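Long-range contact in EVE domain-containing protein (Pseudomonas syringae pv. tomato str. DC3000, PDB 2EVE), which is of unknown function but has an EVE domain, related to PUA and ASCH domains, and may therefore recognise nucleic acid: residues 59-73 against 92-105. Sequence-based numbering, arbitrary orientation.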
loop_
_atom_site.group_PDB
_atom_site.type_symbol
_atom_site.label_atom_id
_atom_site.label_comp_id
_atom_site.label_asym_id
_atom_site.label_seq_id
_atom_site.Cartn_x
_atom_site.Cartn_y
_atom_site.Cartn_z
ATOM N N ILE A 59 -9.228 -3.040 -4.264
ATOM C CA ILE A 59 -9.140 -2.619 -2.873
ATOM C C ILE A 59 -9.851 -3.644 -1.995
ATOM O O ILE A 59 -11.049 -3.884 -2.143
ATOM C CB ILE A 59 -9.758 -1.228 -2.698
ATOM C CG1 ILE A 59 -8.949 -0.221 -3.525
ATOM C CG2 ILE A 59 -9.769 -0.835 -1.230
ATOM C CD1 ILE A 59 -9.510 1.176 -3.543
ATOM N N ALA A 60 -9.098 -4.240 -1.074
ATOM C CA ALA A 60 -9.626 -5.283 -0.200
ATOM C C ALA A 60 -9.906 -4.864 1.236
ATOM O O ALA A 60 -10.541 -5.608 1.989
ATOM C CB ALA A 60 -8.678 -6.468 -0.205
ATOM N N GLY A 61 -9.430 -3.686 1.619
ATOM C CA GLY A 61 -9.652 -3.223 2.973
ATOM C C GLY A 61 -8.943 -1.923 3.282
ATOM O O GLY A 61 -8.486 -1.215 2.380
ATOM N N ILE A 62 -8.844 -1.624 4.572
ATOM C CA ILE A 62 -8.221 -0.400 5.050
ATOM C C ILE A 62 -7.216 -0.681 6.163
ATOM O O ILE A 62 -7.434 -1.549 7.010
ATOM C CB ILE A 62 -9.293 0.564 5.598
ATOM C CG1 ILE A 62 -10.316 0.867 4.503
ATOM C CG2 ILE A 62 -8.644 1.842 6.105
ATOM C CD1 ILE A 62 -11.503 1.685 4.995
ATOM N N GLY A 63 -6.112 0.059 6.148
ATOM C CA GLY A 63 -5.092 -0.082 7.172
ATOM C C GLY A 63 -4.721 1.302 7.670
ATOM O O GLY A 63 -5.200 2.297 7.132
ATOM N N LYS A 64 -3.883 1.379 8.699
ATOM C CA LYS A 64 -3.461 2.669 9.230
ATOM C C LYS A 64 -1.970 2.630 9.521
ATOM O O LYS A 64 -1.386 1.559 9.689
ATOM C CB LYS A 64 -4.232 3.007 10.514
ATOM C CG LYS A 64 -3.939 2.082 11.684
ATOM C CD LYS A 64 -4.832 2.416 12.871
ATOM C CE LYS A 64 -4.555 1.498 14.048
ATOM N NZ LYS A 64 -5.472 1.779 15.185
ATOM N N ILE A 65 -1.350 3.801 9.574
ATOM C CA ILE A 65 0.078 3.868 9.847
ATOM C C ILE A 65 0.307 3.950 11.352
ATOM O O ILE A 65 -0.204 4.848 12.015
ATOM C CB ILE A 65 0.703 5.099 9.167
ATOM C CG1 ILE A 65 0.413 5.058 7.659
ATOM C CG2 ILE A 65 2.196 5.154 9.454
ATOM C CD1 ILE A 65 0.802 3.753 6.974
ATOM N N VAL A 66 1.071 3.007 11.893
ATOM C CA VAL A 66 1.334 3.010 13.326
ATOM C C VAL A 66 2.732 3.510 13.664
ATOM O O VAL A 66 2.956 4.052 14.745
ATOM C CB VAL A 66 1.104 1.609 13.934
ATOM C CG1 VAL A 66 -0.313 1.151 13.635
ATOM C CG2 VAL A 66 2.108 0.627 13.383
ATOM N N LYS A 67 3.672 3.328 12.742
ATOM C CA LYS A 67 5.039 3.805 12.945
ATOM C C LYS A 67 5.556 4.347 11.615
ATOM O O LYS A 67 5.488 3.660 10.597
ATOM C CB LYS A 67 5.933 2.669 13.437
ATOM C CG LYS A 67 7.342 3.096 13.790
ATOM C CD LYS A 67 8.087 1.927 14.409
ATOM C CE LYS A 67 9.494 2.296 14.810
ATOM N NZ LYS A 67 10.151 1.143 15.481
ATOM N N THR A 68 6.065 5.575 11.624
ATOM C CA THR A 68 6.559 6.192 10.401
ATOM C C THR A 68 7.817 5.519 9.862
ATOM O O THR A 68 8.458 4.710 10.539
ATOM C CB THR A 68 6.817 7.714 10.581
ATOM O OG1 THR A 68 7.802 7.927 11.600
ATOM C CG2 THR A 68 5.522 8.434 10.966
ATOM N N ALA A 69 8.158 5.874 8.630
ATOM C CA ALA A 69 9.290 5.305 7.907
ATOM C C ALA A 69 10.632 5.163 8.610
ATOM O O ALA A 69 11.102 6.064 9.301
ATOM C CB ALA A 69 9.485 6.071 6.609
ATOM N N TYR A 70 11.250 4.009 8.397
ATOM C CA TYR A 70 12.558 3.717 8.948
ATOM C C TYR A 70 13.292 2.842 7.935
ATOM O O TYR A 70 12.666 2.251 7.057
ATOM C CB TYR A 70 12.417 3.022 10.309
ATOM C CG TYR A 70 11.591 1.757 10.312
ATOM C CD1 TYR A 70 12.174 0.528 10.027
ATOM C CD2 TYR A 70 10.239 1.783 10.652
ATOM C CE1 TYR A 70 11.440 -0.648 10.085
ATOM C CE2 TYR A 70 9.489 0.609 10.711
ATOM C CZ TYR A 70 10.099 -0.603 10.431
ATOM O OH TYR A 70 9.391 -1.777 10.521
ATOM N N PRO A 71 14.628 2.764 8.025
ATOM C CA PRO A 71 15.392 1.943 7.076
ATOM C C PRO A 71 14.837 0.527 6.963
ATOM O O PRO A 71 14.661 -0.163 7.966
ATOM C CB PRO A 71 16.806 1.988 7.649
ATOM C CG PRO A 71 16.854 3.363 8.262
ATOM C CD PRO A 71 15.527 3.441 8.975
ATOM N N ASP A 72 14.561 0.112 5.729
ATOM C CA ASP A 72 13.993 -1.202 5.439
ATOM C C ASP A 72 14.989 -2.329 5.690
ATOM O O ASP A 72 15.937 -2.507 4.932
ATOM C CB ASP A 72 13.515 -1.238 3.983
ATOM C CG ASP A 72 12.719 -2.483 3.659
ATOM O OD1 ASP A 72 12.149 -2.542 2.548
ATOM O OD2 ASP A 72 12.665 -3.403 4.507
ATOM N N PRO A 73 14.775 -3.117 6.753
ATOM C CA PRO A 73 15.682 -4.223 7.074
ATOM C C PRO A 73 15.798 -5.300 5.994
ATOM O O PRO A 73 16.810 -5.998 5.928
ATOM C CB PRO A 73 15.111 -4.770 8.382
ATOM C CG PRO A 73 13.645 -4.498 8.249
ATOM C CD PRO A 73 13.624 -3.095 7.676
ATOM N N ASN A 92 21.252 2.928 3.430
ATOM C CA ASN A 92 20.114 2.142 2.971
ATOM C C ASN A 92 19.165 3.081 2.230
ATOM O O ASN A 92 18.577 3.978 2.829
ATOM C CB ASN A 92 19.398 1.522 4.166
ATOM C CG ASN A 92 18.389 0.474 3.758
ATOM O OD1 ASN A 92 17.882 0.483 2.635
ATOM N ND2 ASN A 92 18.077 -0.433 4.677
ATOM N N PRO A 93 18.999 2.880 0.918
ATOM C CA PRO A 93 18.112 3.740 0.127
ATOM C C PRO A 93 16.620 3.478 0.301
ATOM O O PRO A 93 15.798 4.245 -0.200
ATOM C CB PRO A 93 18.558 3.466 -1.313
ATOM C CG PRO A 93 19.962 2.903 -1.162
ATOM C CD PRO A 93 19.804 2.020 0.037
ATOM N N TRP A 94 16.268 2.417 1.019
ATOM C CA TRP A 94 14.864 2.059 1.180
ATOM C C TRP A 94 14.281 2.206 2.575
ATOM O O TRP A 94 14.987 2.100 3.578
ATOM C CB TRP A 94 14.661 0.632 0.679
ATOM C CG TRP A 94 15.207 0.447 -0.696
ATOM C CD1 TRP A 94 16.259 -0.345 -1.065
ATOM C CD2 TRP A 94 14.748 1.088 -1.889
ATOM N NE1 TRP A 94 16.482 -0.233 -2.419
ATOM C CE2 TRP A 94 15.571 0.644 -2.947
ATOM C CE3 TRP A 94 13.722 2.004 -2.166
ATOM C CZ2 TRP A 94 15.395 1.077 -4.265
ATOM C CZ3 TRP A 94 13.548 2.438 -3.480
ATOM C CH2 TRP A 94 14.385 1.974 -4.512
ATOM N N SER A 95 12.973 2.433 2.620
ATOM C CA SER A 95 12.259 2.619 3.877
ATOM C C SER A 95 11.037 1.727 4.009
ATOM O O SER A 95 10.326 1.470 3.039
ATOM C CB SER A 95 11.808 4.077 4.011
ATOM O OG SER A 95 12.907 4.966 3.945
ATOM N N ALA A 96 10.802 1.264 5.231
ATOM C CA ALA A 96 9.649 0.438 5.541
ATOM C C ALA A 96 8.916 1.195 6.634
ATOM O O ALA A 96 9.380 2.236 7.097
ATOM C CB ALA A 96 10.097 -0.920 6.064
ATOM N N LEU A 97 7.761 0.688 7.038
ATOM C CA LEU A 97 7.022 1.316 8.117
ATOM C C LEU A 97 6.076 0.289 8.700
ATOM O O LEU A 97 5.878 -0.772 8.118
ATOM C CB LEU A 97 6.273 2.562 7.621
ATOM C CG LEU A 97 5.403 2.522 6.362
ATOM C CD1 LEU A 97 4.185 1.643 6.582
ATOM C CD2 LEU A 97 4.980 3.948 6.033
ATOM N N ASP A 98 5.522 0.582 9.869
ATOM C CA ASP A 98 4.602 -0.355 10.488
ATOM C C ASP A 98 3.171 0.099 10.270
ATOM O O ASP A 98 2.861 1.287 10.379
ATOM C CB ASP A 98 4.870 -0.480 11.990
ATOM C CG ASP A 98 6.264 -0.992 12.298
ATOM O OD1 ASP A 98 6.816 -1.775 11.495
ATOM O OD2 ASP A 98 6.802 -0.615 13.359
ATOM N N ILE A 99 2.303 -0.858 9.959
ATOM C CA ILE A 99 0.896 -0.573 9.720
ATOM C C ILE A 99 -0.002 -1.383 10.647
ATOM O O ILE A 99 0.422 -2.379 11.232
ATOM C CB ILE A 99 0.490 -0.904 8.274
ATOM C CG1 ILE A 99 0.674 -2.401 8.010
ATOM C CG2 ILE A 99 1.327 -0.084 7.298
ATOM C CD1 ILE A 99 -0.203 -2.936 6.907
ATOM N N GLY A 100 -1.248 -0.942 10.768
ATOM C CA GLY A 100 -2.202 -1.636 11.612
ATOM C C GLY A 100 -3.514 -1.885 10.893
ATOM O O GLY A 100 -3.849 -1.191 9.930
ATOM N N PHE A 101 -4.267 -2.874 11.362
ATOM C CA PHE A 101 -5.543 -3.208 10.742
ATOM C C PHE A 101 -6.646 -2.216 11.082
ATOM O O PHE A 101 -6.738 -1.731 12.211
ATOM C CB PHE A 101 -5.987 -4.615 11.166
ATOM C CG PHE A 101 -7.314 -5.033 10.595
ATOM C CD1 PHE A 101 -8.467 -5.007 11.375
ATOM C CD2 PHE A 101 -7.410 -5.454 9.273
ATOM C CE1 PHE A 101 -9.702 -5.396 10.845
ATOM C CE2 PHE A 101 -8.635 -5.845 8.731
ATOM C CZ PHE A 101 -9.784 -5.816 9.520
ATOM N N VAL A 102 -7.465 -1.897 10.087
ATOM C CA VAL A 102 -8.591 -0.999 10.293
ATOM C C VAL A 102 -9.883 -1.693 9.867
ATOM O O VAL A 102 -10.819 -1.796 10.655
ATOM C CB VAL A 102 -8.428 0.335 9.515
ATOM C CG1 VAL A 102 -9.701 1.167 9.643
ATOM C CG2 VAL A 102 -7.247 1.122 10.070
ATOM N N ASP A 103 -9.939 -2.188 8.633
ATOM C CA ASP A 103 -11.152 -2.855 8.174
ATOM C C ASP A 103 -10.912 -3.770 6.983
ATOM O O ASP A 103 -9.947 -3.607 6.235
ATOM C CB ASP A 103 -12.215 -1.796 7.833
ATOM C CG ASP A 103 -13.612 -2.383 7.682
ATOM O OD1 ASP A 103 -13.902 -3.427 8.305
ATOM O OD2 ASP A 103 -14.430 -1.784 6.953
ATOM N N ILE A 104 -11.785 -4.759 6.826
ATOM C CA ILE A 104 -11.682 -5.687 5.713
ATOM C C ILE A 104 -13.030 -5.689 5.001
ATOM O O ILE A 104 -14.082 -5.760 5.638
ATOM C CB ILE A 104 -11.312 -7.112 6.194
ATOM C CG1 ILE A 104 -11.233 -8.057 4.997
ATOM C CG2 ILE A 104 -12.309 -7.592 7.241
ATOM C CD1 ILE A 104 -10.733 -9.443 5.339
ATOM N N PHE A 105 -12.992 -5.578 3.679
ATOM C CA PHE A 105 -14.209 -5.545 2.881
ATOM C C PHE A 105 -14.763 -6.943 2.629
ATOM O O PHE A 105 -14.011 -7.898 2.432
ATOM C CB PHE A 105 -13.941 -4.863 1.531
ATOM C CG PHE A 105 -13.540 -3.409 1.635
ATOM C CD1 PHE A 105 -13.567 -2.734 2.852
ATOM C CD2 PHE A 105 -13.150 -2.709 0.496
ATOM C CE1 PHE A 105 -13.219 -1.382 2.930
ATOM C CE2 PHE A 105 -12.801 -1.360 0.564
ATOM C CZ PHE A 105 -12.835 -0.696 1.782
HETATM O O HOH W 1 -11.467 -8.090 1.273
HETATM O O HOH W 2 -7.785 0.262 14.052
HETATM O O HOH W 3 9.874 -0.937 1.939
#
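Phe105 packs its ring over Gly61, whose CA lies 3.9 Å from the ring centroid and almost on the ring normal, a CH-pi contact. CE2 of the ring meets Ile59 CG2, CE1 meets Ile62 CG1, and helix 139-149 packs on all three side chains. Ile62 CG2 lies 3.7 Å from Val102 CB, while Val102 CG2 rests against Lys64 CB. Just before the corner at Val66 and Lys67, Ile65 CD1 touches both Leu97 CD1 and Ile99 CG2.

Among polar side chains, Tyr70 OH donates to Asp98 OD1 at 2.8 Å, on the syn side but 33° out of the carboxylate plane. CG of Tyr70 sits between the backbone N and the carbonyl carbon (chi1 56°), which carries the ring back across the partner strand, one face over Ala96 O. The aliphatic chain of Lys67 runs alongside the same carboxylate. At the far end Asn92 ND2 donates to Asp72 O at 3.0 Å, and Asn92 OD1 accepts from Trp94 N, an Asx turn; the Asp72 carboxylate is held by Arg30 and Thr74.

Backbone hydrogen bonds join the strands antiparallel, interrupted by classic bulges. Nearer the Phe105 end, Ile62 O accepts from both Val102 N and Asp103 N. At the corner, Asp98 O takes Val66 N (2.9 Å) and Lys67 N (3.2 Å), keeping this long, bent beta ribbon paired within the mixed sheet of the PUA-related EVE domain.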